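Local coordinates for protein beta-lactamase (Nostoc sp., PDB 6NHS) that probably hydrolyses the beta-lactam ring of penicillin-like antibiotics through a serine acyl-enzyme, as class D beta-lactamases do, at residues S63-F68 and R150-G155; L71-T76 and R121-E126; G90-R93 and W98-D101; L157-K162 and I214-G219. One frame throughout, in Å; residues are numbered along the deposited sequence. Where two conformers were deposited one is given.

Contact 1: S63-F68 and R150-G155; sequences STFKIF and RFWLEG. With FMT (formic acid), chain K.
Phe65 lays the CD2 side of its ring over one face of the Trp152 indole, with CD2 3.4 Å from Trp152 CG. The planes are near parallel, 23° apart, but displaced, so little of one ring lies over the other. Farther out the same phenyl ring meets Phe151 as an offset edge-to-face pair with the planes 80° apart; the closest atoms are Phe151 CE1 and Phe65 CZ, at 3.4 Å. With CG anti to the backbone N (chi1 -173°), Phe65 projects from the start of helix 65-76 into the corner between these two rings. Trp152 CE3 in turn lies over the centre of the Phe151 ring, so the three rings pack as one cluster, and Tyr137 adds a further edge-to-face neighbour to Phe65. Beside this cluster, Lys66 bends at the end of its chain and gives NZ both to Ser63 OG at 2.8 Å and to the formic acid oxygen O2 at 2.6 Å. The formic acid carbon sits at the indole edge of Trp152. Ser63 and Lys66 fit the SxxK motif of penicillin-recognising serine enzymes, in which the serine is probably the nucleophile; the aromatic cluster lies next to this presumed active-site pocket, and Trp152 borders both.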
loop_
_atom_site.group_PDB
_atom_site.type_symbol
_atom_site.label_atom_id
_atom_site.label_comp_id
_atom_site.label_asym_id
_atom_site.label_seq_id
_atom_site.Cartn_x
_atom_site.Cartn_y
_atom_site.Cartn_z
ATOM N N SER A 63 6.625 0.250 0.959
ATOM C CA SER A 63 5.749 0.143 2.120
ATOM C C SER A 63 4.305 -0.196 1.773
ATOM O O SER A 63 3.558 -0.558 2.687
ATOM C CB SER A 63 5.773 1.441 2.937
ATOM O OG SER A 63 6.940 1.497 3.740
ATOM N N THR A 64 3.870 -0.069 0.509
ATOM C CA THR A 64 2.513 -0.512 0.194
ATOM C C THR A 64 2.345 -2.003 0.434
ATOM O O THR A 64 1.217 -2.475 0.620
ATOM C CB THR A 64 2.120 -0.185 -1.257
ATOM O OG1 THR A 64 2.906 -0.955 -2.181
ATOM C CG2 THR A 64 2.289 1.288 -1.532
ATOM N N PHE A 65 3.447 -2.750 0.438
ATOM C CA PHE A 65 3.388 -4.176 0.726
ATOM C C PHE A 65 2.938 -4.451 2.152
ATOM O O PHE A 65 2.516 -5.574 2.448
ATOM C CB PHE A 65 4.756 -4.813 0.465
ATOM C CG PHE A 65 4.758 -6.311 0.576
ATOM C CD1 PHE A 65 4.100 -7.085 -0.363
ATOM C CD2 PHE A 65 5.420 -6.940 1.621
ATOM C CE1 PHE A 65 4.092 -8.468 -0.266
ATOM C CE2 PHE A 65 5.420 -8.323 1.729
ATOM C CZ PHE A 65 4.754 -9.090 0.779
ATOM N N LYS A 66 3.004 -3.451 3.041
ATOM C CA LYS A 66 2.555 -3.650 4.417
ATOM C C LYS A 66 1.092 -4.073 4.479
ATOM O O LYS A 66 0.687 -4.747 5.433
ATOM C CB LYS A 66 2.766 -2.374 5.241
ATOM C CG LYS A 66 4.222 -2.048 5.551
ATOM C CD LYS A 66 4.314 -0.861 6.518
ATOM C CE LYS A 66 5.737 -0.660 7.036
ATOM N NZ LYS A 66 6.661 -0.093 6.020
ATOM N N ILE A 67 0.287 -3.689 3.483
ATOM C CA ILE A 67 -1.110 -4.123 3.459
ATOM C C ILE A 67 -1.188 -5.639 3.323
ATOM O O ILE A 67 -1.858 -6.319 4.110
ATOM C CB ILE A 67 -1.880 -3.419 2.328
ATOM C CG1 ILE A 67 -1.892 -1.898 2.537
ATOM C CG2 ILE A 67 -3.303 -3.972 2.233
ATOM C CD1 ILE A 67 -2.407 -1.123 1.309
ATOM N N PHE A 68 -0.491 -6.188 2.325
ATOM C CA PHE A 68 -0.446 -7.637 2.137
ATOM C C PHE A 68 0.222 -8.327 3.322
ATOM O O PHE A 68 -0.283 -9.331 3.838
ATOM C CB PHE A 68 0.292 -7.958 0.838
ATOM C CG PHE A 68 0.415 -9.427 0.552
ATOM C CD1 PHE A 68 1.476 -10.161 1.056
ATOM C CD2 PHE A 68 -0.528 -10.073 -0.233
ATOM C CE1 PHE A 68 1.591 -11.520 0.791
ATOM C CE2 PHE A 68 -0.415 -11.428 -0.506
ATOM C CZ PHE A 68 0.642 -12.149 0.014
ATOM N N ARG A 150 13.454 -8.597 2.635
ATOM C CA ARG A 150 13.698 -7.432 1.791
ATOM C C ARG A 150 13.142 -7.542 0.378
ATOM O O ARG A 150 13.341 -6.604 -0.402
ATOM C CB ARG A 150 15.208 -7.149 1.726
ATOM C CG ARG A 150 16.046 -8.275 1.138
ATOM C CD ARG A 150 17.515 -7.874 1.093
ATOM N NE ARG A 150 18.393 -8.873 1.694
ATOM C CZ ARG A 150 19.260 -9.617 1.012
ATOM N NH1 ARG A 150 19.376 -9.472 -0.301
ATOM N NH2 ARG A 150 20.018 -10.501 1.646
ATOM N N PHE A 151 12.436 -8.619 0.018
ATOM C CA PHE A 151 12.047 -8.804 -1.379
ATOM C C PHE A 151 11.116 -7.700 -1.872
ATOM O O PHE A 151 11.077 -7.422 -3.074
ATOM C CB PHE A 151 11.400 -10.176 -1.580
ATOM C CG PHE A 151 10.165 -10.406 -0.743
ATOM C CD1 PHE A 151 8.915 -10.009 -1.199
ATOM C CD2 PHE A 151 10.256 -11.032 0.497
ATOM C CE1 PHE A 151 7.776 -10.224 -0.430
ATOM C CE2 PHE A 151 9.120 -11.258 1.267
ATOM C CZ PHE A 151 7.880 -10.849 0.806
ATOM N N TRP A 152 10.365 -7.059 -0.975
ATOM C CA TRP A 152 9.460 -5.989 -1.382
ATOM C C TRP A 152 10.126 -4.619 -1.362
ATOM O O TRP A 152 9.539 -3.650 -1.860
ATOM C CB TRP A 152 8.211 -5.973 -0.485
ATOM C CG TRP A 152 8.481 -5.560 0.933
ATOM C CD1 TRP A 152 8.357 -4.305 1.450
ATOM C CD2 TRP A 152 8.931 -6.397 2.012
ATOM N NE1 TRP A 152 8.699 -4.305 2.780
ATOM C CE2 TRP A 152 9.054 -5.575 3.152
ATOM C CE3 TRP A 152 9.236 -7.759 2.125
ATOM C CZ2 TRP A 152 9.464 -6.068 4.393
ATOM C CZ3 TRP A 152 9.649 -8.252 3.358
ATOM C CH2 TRP A 152 9.760 -7.408 4.474
ATOM N N LEU A 153 11.335 -4.521 -0.808
ATOM C CA LEU A 153 12.100 -3.281 -0.730
ATOM C C LEU A 153 13.165 -3.177 -1.810
ATOM O O LEU A 153 13.381 -2.096 -2.364
ATOM C CB LEU A 153 12.773 -3.170 0.642
ATOM C CG LEU A 153 11.840 -3.235 1.851
ATOM C CD1 LEU A 153 12.625 -3.524 3.132
ATOM C CD2 LEU A 153 11.079 -1.934 1.970
ATOM N N GLU A 154 13.849 -4.278 -2.108
ATOM C CA GLU A 154 14.916 -4.283 -3.093
ATOM C C GLU A 154 14.602 -5.126 -4.317
ATOM O O GLU A 154 15.351 -5.061 -5.298
ATOM C CB GLU A 154 16.220 -4.792 -2.461
ATOM C CG GLU A 154 16.645 -4.025 -1.232
ATOM C CD GLU A 154 17.838 -4.654 -0.536
ATOM O OE1 GLU A 154 18.371 -5.662 -1.052
ATOM O OE2 GLU A 154 18.239 -4.138 0.529
ATOM N N GLY A 155 13.526 -5.908 -4.289
ATOM C CA GLY A 155 13.223 -6.825 -5.365
ATOM C C GLY A 155 13.438 -8.251 -4.905
ATOM O O GLY A 155 14.050 -8.495 -3.863
HETATM C C FMT K . 8.439 -2.265 4.934
HETATM O O1 FMT K . 7.565 -2.974 5.369
HETATM O O2 FMT K . 8.178 -1.240 4.304
#

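Contact 2: L71-T76 and R121-E126; sequences LVALET and RKIGHE
The last turns of helix 65-76 meet the point where helix 113-123 gives way to helix 125-135, and the backbones come nearest at Ala73 and Ile123, whose CA atoms are 6.5 Å apart. Gly124, with positive phi, ends one helix and is N-cap of the next. Ile123 alone carries the second segment's share. Its CD1 reaches Val72 CG1 at 3.7 Å and the backbone N of Ala73 at the same distance, while the Ala73 methyl CB is 4.1 Å from that CD1. The Ile123 branches divide the work: CG2 lies 3.9 Å from Val72 CG1, and CG1 passes Thr76 OG1 at 3.9 Å. Val72 holds CG1 anti to its own backbone N (chi1 177°), which turns that methyl toward the isoleucine, and the two side chains cross at about a right angle. Thr76 OG1 is 2.8 Å from Val72 O and donates to it; Thr76 N reaches this carbonyl from the opposite face of its plane. The hydroxyl is thereby satisfied within its helix, although it borders an apolar patch completed by Phe131. What results is apolar helix-to-helix packing in the all-helical region of the penicillin-recognising fold, one isoleucine set among three residues of a neighbouring helix.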
loop_
_atom_site.group_PDB
_atom_site.type_symbol
_atom_site.label_atom_id
_atom_site.label_comp_id
_atom_site.label_asym_id
_atom_site.label_seq_id
_atom_site.Cartn_x
_atom_site.Cartn_y
_atom_site.Cartn_z
ATOM N N LEU A 71 -2.009 -8.729 6.419
ATOM C CA LEU A 71 -3.008 -9.783 6.267
ATOM C C LEU A 71 -2.413 -11.155 6.550
ATOM O O LEU A 71 -2.993 -11.953 7.299
ATOM C CB LEU A 71 -3.585 -9.746 4.851
ATOM C CG LEU A 71 -4.375 -8.487 4.516
ATOM C CD1 LEU A 71 -4.479 -8.306 2.996
ATOM C CD2 LEU A 71 -5.758 -8.591 5.159
ATOM N N VAL A 72 -1.265 -11.456 5.941
ATOM C CA VAL A 72 -0.676 -12.784 6.093
ATOM C C VAL A 72 -0.182 -12.980 7.520
ATOM O O VAL A 72 -0.324 -14.065 8.099
ATOM C CB VAL A 72 0.454 -12.987 5.067
ATOM C CG1 VAL A 72 1.116 -14.344 5.257
ATOM C CG2 VAL A 72 -0.090 -12.830 3.621
ATOM N N ALA A 73 0.401 -11.934 8.108
ATOM C CA ALA A 73 0.927 -12.033 9.466
ATOM C C ALA A 73 -0.182 -12.348 10.458
ATOM O O ALA A 73 -0.032 -13.219 11.320
ATOM C CB ALA A 73 1.641 -10.734 9.847
ATOM N N LEU A 74 -1.307 -11.642 10.353
ATOM C CA LEU A 74 -2.438 -11.911 11.236
ATOM C C LEU A 74 -3.061 -13.267 10.941
ATOM O O LEU A 74 -3.409 -14.009 11.868
ATOM C CB LEU A 74 -3.486 -10.802 11.100
ATOM C CG LEU A 74 -3.080 -9.467 11.738
ATOM C CD1 LEU A 74 -3.947 -8.321 11.179
ATOM C CD2 LEU A 74 -3.172 -9.534 13.266
ATOM N N GLU A 75 -3.212 -13.610 9.659
ATOM C CA GLU A 75 -3.861 -14.870 9.311
ATOM C C GLU A 75 -3.056 -16.067 9.803
ATOM O O GLU A 75 -3.629 -17.037 10.315
ATOM C CB GLU A 75 -4.077 -14.960 7.800
ATOM C CG GLU A 75 -4.976 -16.113 7.388
ATOM C CD GLU A 75 -6.405 -15.942 7.874
ATOM O OE1 GLU A 75 -6.833 -14.789 8.100
ATOM O OE2 GLU A 75 -7.105 -16.959 8.028
ATOM N N THR A 76 -1.729 -16.029 9.637
ATOM C CA THR A 76 -0.874 -17.113 10.107
ATOM C C THR A 76 -0.683 -17.085 11.612
ATOM O O THR A 76 -0.225 -18.077 12.184
ATOM C CB THR A 76 0.507 -17.047 9.449
ATOM O OG1 THR A 76 1.105 -15.771 9.727
ATOM C CG2 THR A 76 0.403 -17.257 7.933
ATOM N N ARG A 121 9.934 -12.667 8.333
ATOM C CA ARG A 121 10.783 -13.779 8.747
ATOM C C ARG A 121 9.972 -14.857 9.447
ATOM O O ARG A 121 10.183 -16.053 9.213
ATOM C CB ARG A 121 11.909 -13.290 9.665
ATOM C CG ARG A 121 12.930 -12.379 9.007
ATOM C CD ARG A 121 14.034 -11.952 10.008
ATOM N NE ARG A 121 14.717 -10.768 9.505
ATOM C CZ ARG A 121 14.675 -9.566 10.067
ATOM N NH1 ARG A 121 14.026 -9.373 11.210
ATOM N NH2 ARG A 121 15.315 -8.556 9.488
ATOM N N LYS A 122 9.039 -14.453 10.309
ATOM C CA LYS A 122 8.254 -15.425 11.063
ATOM C C LYS A 122 7.242 -16.135 10.169
ATOM O O LYS A 122 6.974 -17.328 10.356
ATOM C CB LYS A 122 7.558 -14.730 12.231
ATOM C CG LYS A 122 8.538 -14.223 13.297
ATOM C CD LYS A 122 7.815 -13.471 14.407
ATOM C CE LYS A 122 7.008 -14.398 15.299
ATOM N NZ LYS A 122 6.328 -13.603 16.384
ATOM N N ILE A 123 6.661 -15.419 9.202
ATOM C CA ILE A 123 5.859 -16.087 8.176
ATOM C C ILE A 123 6.703 -17.134 7.462
ATOM O O ILE A 123 6.302 -18.293 7.311
ATOM C CB ILE A 123 5.276 -15.059 7.188
ATOM C CG1 ILE A 123 4.210 -14.201 7.890
ATOM C CG2 ILE A 123 4.692 -15.791 5.954
ATOM C CD1 ILE A 123 3.869 -12.879 7.198
ATOM N N GLY A 124 7.892 -16.744 7.026
ATOM C CA GLY A 124 8.802 -17.660 6.374
ATOM C C GLY A 124 8.565 -17.739 4.875
ATOM O O GLY A 124 7.487 -17.435 4.365
ATOM N N HIS A 125 9.606 -18.189 4.171
ATOM C CA HIS A 125 9.593 -18.168 2.708
ATOM C C HIS A 125 8.476 -19.040 2.138
ATOM O O HIS A 125 7.769 -18.625 1.215
ATOM C CB HIS A 125 10.958 -18.614 2.175
ATOM C CG HIS A 125 11.066 -18.604 0.680
ATOM N ND1 HIS A 125 10.868 -19.731 -0.088
ATOM C CD2 HIS A 125 11.372 -17.608 -0.186
ATOM C CE1 HIS A 125 11.035 -19.428 -1.365
ATOM N NE2 HIS A 125 11.346 -18.147 -1.451
ATOM N N GLU A 126 8.293 -20.246 2.679
ATOM C CA GLU A 126 7.312 -21.165 2.107
ATOM C C GLU A 126 5.891 -20.640 2.277
ATOM O O GLU A 126 5.096 -20.664 1.333
ATOM C CB GLU A 126 7.441 -22.553 2.737
ATOM C CG GLU A 126 6.402 -23.533 2.203
ATOM C CD GLU A 126 6.431 -24.875 2.906
ATOM O OE1 GLU A 126 7.401 -25.145 3.643
ATOM O OE2 GLU A 126 5.477 -25.661 2.716
#

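Contact 3: G90-R93 and W98-D101; sequences GMQR and WNQD. With EDO (1,2-ethanediol), chain D.
Asn99 OD1 accepts a hydrogen bond from the backbone N of Arg93 at 2.8 Å. This bond is nearly straight (172° at the hydrogen), and its donor stands 21° off the plane of the Asn99 amide carbonyl. A water lies 2.7 Å from Asn99 OD1 and probably donates to it, though it also has Trp98 O in reach. Across the same amide, ND2 makes a weak bond of 3.4 Å to Arg93 O, so one asparagine side chain spans both backbone polar groups of one residue. A second water, 2.8 Å from Asn99 ND2, also accepts from Gln92 NE2 and links two amides whose planes are 52° apart. The water on OD1 lies in the plane of the Arg93 guanidinium, at its edge, and accepts from NH1; Arg93 NH2 forms a salt bridge with Asp89. Arg93 CB lies at the edge of the Trp98 indole, 4.1 Å from CE3, and the chain runs on extended to the guanidinium. Asn99 stands at the centre of an inverse gamma turn. Both segments belong to the surface loop that joins strand 85-86 to its antiparallel partner 102-103. Trp98 and Arg93 pack on the start of helix 113-123, touching Val113 and Trp114 respectively.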
loop_
_atom_site.group_PDB
_atom_site.type_symbol
_atom_site.label_atom_id
_atom_site.label_comp_id
_atom_site.label_asym_id
_atom_site.label_seq_id
_atom_site.Cartn_x
_atom_site.Cartn_y
_atom_site.Cartn_z
ATOM N N GLY A 90 16.874 -2.041 19.866
ATOM C CA GLY A 90 17.902 -1.144 20.365
ATOM C C GLY A 90 18.788 -0.509 19.309
ATOM O O GLY A 90 19.566 0.395 19.643
HETATM N N MSE A 91 18.708 -0.944 18.056
HETATM C CA MSE A 91 19.506 -0.341 16.996
HETATM C C MSE A 91 18.907 0.999 16.557
HETATM O O MSE A 91 17.729 1.079 16.207
HETATM C CB MSE A 91 19.616 -1.282 15.800
HETATM C CG MSE A 91 20.170 -2.651 16.129
HETATM SE SE MSE A 91 20.257 -3.787 14.528
HETATM C CE MSE A 91 21.590 -2.761 13.546
ATOM N N GLN A 92 19.717 2.054 16.589
ATOM C CA GLN A 92 19.243 3.380 16.203
ATOM C C GLN A 92 19.061 3.428 14.691
ATOM O O GLN A 92 20.039 3.369 13.938
ATOM C CB GLN A 92 20.223 4.450 16.673
ATOM C CG GLN A 92 19.560 5.655 17.330
ATOM C CD GLN A 92 18.991 5.331 18.701
ATOM O OE1 GLN A 92 19.452 4.410 19.373
ATOM N NE2 GLN A 92 17.983 6.089 19.120
ATOM N N ARG A 93 17.816 3.526 14.236
ATOM C CA ARG A 93 17.536 3.605 12.814
ATOM C C ARG A 93 17.211 5.050 12.431
ATOM O O ARG A 93 17.272 5.964 13.258
ATOM C CB ARG A 93 16.420 2.621 12.437
ATOM C CG ARG A 93 16.872 1.163 12.502
ATOM C CD ARG A 93 15.777 0.180 12.133
ATOM N NE ARG A 93 16.263 -1.194 12.239
ATOM C CZ ARG A 93 16.324 -1.882 13.376
ATOM N NH1 ARG A 93 15.918 -1.331 14.514
ATOM N NH2 ARG A 93 16.792 -3.125 13.375
ATOM N N TRP A 98 10.773 5.101 14.755
ATOM C CA TRP A 98 11.107 3.693 14.572
ATOM C C TRP A 98 11.876 3.111 15.751
ATOM O O TRP A 98 11.928 1.884 15.895
ATOM C CB TRP A 98 11.954 3.505 13.309
ATOM C CG TRP A 98 11.228 3.735 12.021
ATOM C CD1 TRP A 98 9.910 4.074 11.859
ATOM C CD2 TRP A 98 11.782 3.636 10.706
ATOM N NE1 TRP A 98 9.615 4.188 10.520
ATOM C CE2 TRP A 98 10.745 3.919 9.792
ATOM C CE3 TRP A 98 13.056 3.333 10.211
ATOM C CZ2 TRP A 98 10.941 3.903 8.407
ATOM C CZ3 TRP A 98 13.250 3.319 8.836
ATOM C CH2 TRP A 98 12.194 3.604 7.950
ATOM N N ASN A 99 12.496 3.951 16.574
ATOM C CA ASN A 99 13.349 3.470 17.662
ATOM C C ASN A 99 12.557 3.300 18.954
ATOM O O ASN A 99 12.907 3.843 20.001
ATOM C CB ASN A 99 14.522 4.426 17.852
ATOM C CG ASN A 99 15.364 4.564 16.598
ATOM O OD1 ASN A 99 15.564 3.597 15.862
ATOM N ND2 ASN A 99 15.860 5.774 16.346
ATOM N N GLN A 100 11.488 2.509 18.884
ATOM C CA GLN A 100 10.615 2.307 20.029
ATOM C C GLN A 100 9.789 1.055 19.790
ATOM O O GLN A 100 9.535 0.677 18.645
ATOM C CB GLN A 100 9.690 3.509 20.245
ATOM C CG GLN A 100 8.696 3.695 19.117
ATOM C CD GLN A 100 7.867 4.955 19.263
ATOM O OE1 GLN A 100 7.886 5.600 20.307
ATOM N NE2 GLN A 100 7.131 5.313 18.210
ATOM N N ASP A 101 9.365 0.423 20.882
ATOM C CA ASP A 101 8.443 -0.708 20.780
ATOM C C ASP A 101 7.160 -0.262 20.081
ATOM O O ASP A 101 6.750 0.896 20.181
ATOM C CB ASP A 101 8.087 -1.260 22.169
ATOM C CG ASP A 101 9.299 -1.673 22.985
ATOM O OD1 ASP A 101 10.382 -1.909 22.418
ATOM O OD2 ASP A 101 9.149 -1.792 24.216
HETATM C C1 EDO D . 5.863 -1.145 25.358
HETATM O O1 EDO D . 7.232 -0.732 25.325
HETATM C C2 EDO D . 5.700 -2.210 26.432
HETATM O O2 EDO D . 6.586 -3.294 26.127
HETATM O O HOH W 1 15.866 7.861 18.246
HETATM O O HOH W 2 14.544 1.235 15.086
#

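Contact 4: L157-K162 and I214-G219; sequences LQITPK and IGWFVG
Leu157 opens the segment away from the strand, its backbone bonded to Phe151, and Gln158 carries the extended chain on with its N held by Asn139. At Ile159 the chain meets strand 213-223. The carbonyl O of this residue lies in the plane of the Trp216 indole, at its edge, 3.6 Å from CZ2, so the polar atom faces the ring's C-H rim and not its pi cloud. The branch methyl CG2 of Ile159 approaches the same carbon at 3.9 Å, its first torsion having left CG1 anti to the backbone N (chi1 -170°) and placed CG2 between N and the carbonyl carbon. Thr160 aims its side chain off the tryptophan and, as N-cap of helix 161-172, offers OG1 to the backbone N of Gln163; its own carbonyl carbon passes the ring edge 4.0 Å from Trp216 CH2. In the penicillin-recognising fold a central antiparallel sheet lies against a helical region, and here a residue of the sheet reaches over to the lead-in of a helix. Pro161, the first helical residue, continues the same rim: its N is 3.8 Å from Trp216 CH2 and in the indole plane, while CG stands 4.0 Å from CZ3. The proline side chain and the indole cross at about a right angle. At the other end of the tryptophan, NE1 donates to Leu60 O, a bond that helps set the indole's rotation while its six-membered ring abuts Ile159 and Pro161; Leu60 lies three residues before the presumed nucleophile Ser63.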
loop_
_atom_site.group_PDB
_atom_site.type_symbol
_atom_site.label_atom_id
_atom_site.label_comp_id
_atom_site.label_asym_id
_atom_site.label_seq_id
_atom_site.Cartn_x
_atom_site.Cartn_y
_atom_site.Cartn_z
ATOM N N LEU A 157 10.237 -8.625 -5.993
ATOM C CA LEU A 157 8.797 -8.391 -6.043
ATOM C C LEU A 157 8.493 -7.024 -6.642
ATOM O O LEU A 157 9.062 -6.009 -6.227
ATOM C CB LEU A 157 8.179 -8.491 -4.647
ATOM C CG LEU A 157 6.655 -8.338 -4.604
ATOM C CD1 LEU A 157 5.998 -9.448 -5.434
ATOM C CD2 LEU A 157 6.131 -8.354 -3.161
ATOM N N GLN A 158 7.598 -6.997 -7.629
ATOM C CA GLN A 158 7.113 -5.747 -8.197
ATOM C C GLN A 158 5.608 -5.856 -8.415
ATOM O O GLN A 158 5.036 -6.950 -8.414
ATOM C CB GLN A 158 7.832 -5.404 -9.508
ATOM C CG GLN A 158 9.344 -5.212 -9.364
ATOM C CD GLN A 158 9.999 -4.807 -10.669
ATOM O OE1 GLN A 158 9.610 -3.827 -11.288
ATOM N NE2 GLN A 158 10.993 -5.571 -11.098
ATOM N N ILE A 159 4.965 -4.702 -8.597
ATOM C CA ILE A 159 3.518 -4.655 -8.772
ATOM C C ILE A 159 3.164 -3.427 -9.602
ATOM O O ILE A 159 3.821 -2.386 -9.514
ATOM C CB ILE A 159 2.797 -4.659 -7.397
ATOM C CG1 ILE A 159 1.291 -4.862 -7.560
ATOM C CG2 ILE A 159 3.089 -3.365 -6.612
ATOM C CD1 ILE A 159 0.600 -5.200 -6.269
ATOM N N THR A 160 2.124 -3.566 -10.447
ATOM C CA THR A 160 1.615 -2.440 -11.217
ATOM C C THR A 160 0.510 -1.730 -10.444
ATOM O O THR A 160 -0.098 -2.305 -9.539
ATOM C CB THR A 160 1.066 -2.916 -12.565
ATOM O OG1 THR A 160 -0.214 -3.525 -12.360
ATOM C CG2 THR A 160 2.019 -3.926 -13.234
ATOM N N PRO A 161 0.217 -0.473 -10.775
ATOM C CA PRO A 161 -0.937 0.184 -10.130
ATOM C C PRO A 161 -2.247 -0.559 -10.359
ATOM O O PRO A 161 -3.058 -0.666 -9.431
ATOM C CB PRO A 161 -0.944 1.582 -10.767
ATOM C CG PRO A 161 0.478 1.816 -11.176
ATOM C CD PRO A 161 1.004 0.461 -11.599
ATOM N N LYS A 162 -2.466 -1.088 -11.572
ATOM C CA LYS A 162 -3.642 -1.921 -11.829
ATOM C C LYS A 162 -3.718 -3.105 -10.870
ATOM O O LYS A 162 -4.801 -3.443 -10.380
ATOM C CB LYS A 162 -3.631 -2.426 -13.277
ATOM C CG LYS A 162 -4.213 -1.462 -14.285
ATOM C CD LYS A 162 -4.199 -2.060 -15.682
ATOM C CE LYS A 162 -5.042 -1.247 -16.631
ATOM N NZ LYS A 162 -4.956 -1.781 -18.010
ATOM N N ILE A 214 10.536 5.924 -6.550
ATOM C CA ILE A 214 9.137 5.701 -6.898
ATOM C C ILE A 214 8.281 5.995 -5.673
ATOM O O ILE A 214 8.557 5.486 -4.580
ATOM C CB ILE A 214 8.903 4.268 -7.404
ATOM C CG1 ILE A 214 9.729 4.013 -8.668
ATOM C CG2 ILE A 214 7.416 4.014 -7.644
ATOM C CD1 ILE A 214 9.337 4.888 -9.843
ATOM N N GLY A 215 7.248 6.810 -5.857
ATOM C CA GLY A 215 6.307 7.139 -4.797
ATOM C C GLY A 215 4.968 6.440 -5.040
ATOM O O GLY A 215 4.500 6.376 -6.171
ATOM N N TRP A 216 4.376 5.938 -3.964
ATOM C CA TRP A 216 3.075 5.289 -4.025
ATOM C C TRP A 216 2.106 5.936 -3.043
ATOM O O TRP A 216 2.497 6.377 -1.959
ATOM C CB TRP A 216 3.135 3.818 -3.632
ATOM C CG TRP A 216 3.727 2.806 -4.548
ATOM C CD1 TRP A 216 4.954 2.218 -4.427
ATOM C CD2 TRP A 216 3.081 2.161 -5.649
ATOM N NE1 TRP A 216 5.126 1.271 -5.405
ATOM C CE2 TRP A 216 3.991 1.216 -6.172
ATOM C CE3 TRP A 216 1.830 2.311 -6.264
ATOM C CZ2 TRP A 216 3.692 0.423 -7.285
ATOM C CZ3 TRP A 216 1.532 1.517 -7.366
ATOM C CH2 TRP A 216 2.464 0.586 -7.867
ATOM N N PHE A 217 0.822 5.922 -3.408
ATOM C CA PHE A 217 -0.264 6.003 -2.431
ATOM C C PHE A 217 -1.406 5.158 -2.978
ATOM O O PHE A 217 -1.945 5.470 -4.046
ATOM C CB PHE A 217 -0.709 7.449 -2.188
ATOM C CG PHE A 217 -1.701 7.608 -1.054
ATOM C CD1 PHE A 217 -1.507 6.958 0.161
ATOM C CD2 PHE A 217 -2.819 8.420 -1.199
ATOM C CE1 PHE A 217 -2.415 7.107 1.206
ATOM C CE2 PHE A 217 -3.729 8.581 -0.150
ATOM C CZ PHE A 217 -3.524 7.924 1.050
ATOM N N VAL A 218 -1.742 4.064 -2.285
ATOM C CA VAL A 218 -2.786 3.152 -2.737
ATOM C C VAL A 218 -3.771 2.939 -1.598
ATOM O O VAL A 218 -3.426 3.090 -0.424
ATOM C CB VAL A 218 -2.214 1.792 -3.225
ATOM C CG1 VAL A 218 -1.044 2.018 -4.155
ATOM C CG2 VAL A 218 -1.790 0.924 -2.040
ATOM N N GLY A 219 -5.007 2.605 -1.950
ATOM C CA GLY A 219 -6.025 2.408 -0.927
ATOM C C GLY A 219 -7.413 2.509 -1.529
ATOM O O GLY A 219 -7.614 2.214 -2.707
#

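Contacts 1, 2 and 4 are buried, and contact 3 lies at the surface, its centre about 23 Å from the centre of the chain. The chemistry follows that division: offset and edge-to-face aromatics in contact 1, aliphatic branches in contact 2 and an indole rim in contact 4, but amide-to-backbone bonds and waters in contact 3. Contacts 1 and 2 share helix 65-76, one near its start beside the presumed catalytic serine, the other at its far end. Contact 4 adjoins contact 1, where Thr64 packs on Trp216 and Phe65 on Leu157, and carries the helical side onto the sheet. Contact 3 is nested within the loops closed by contacts 1 and 2 yet touches neither.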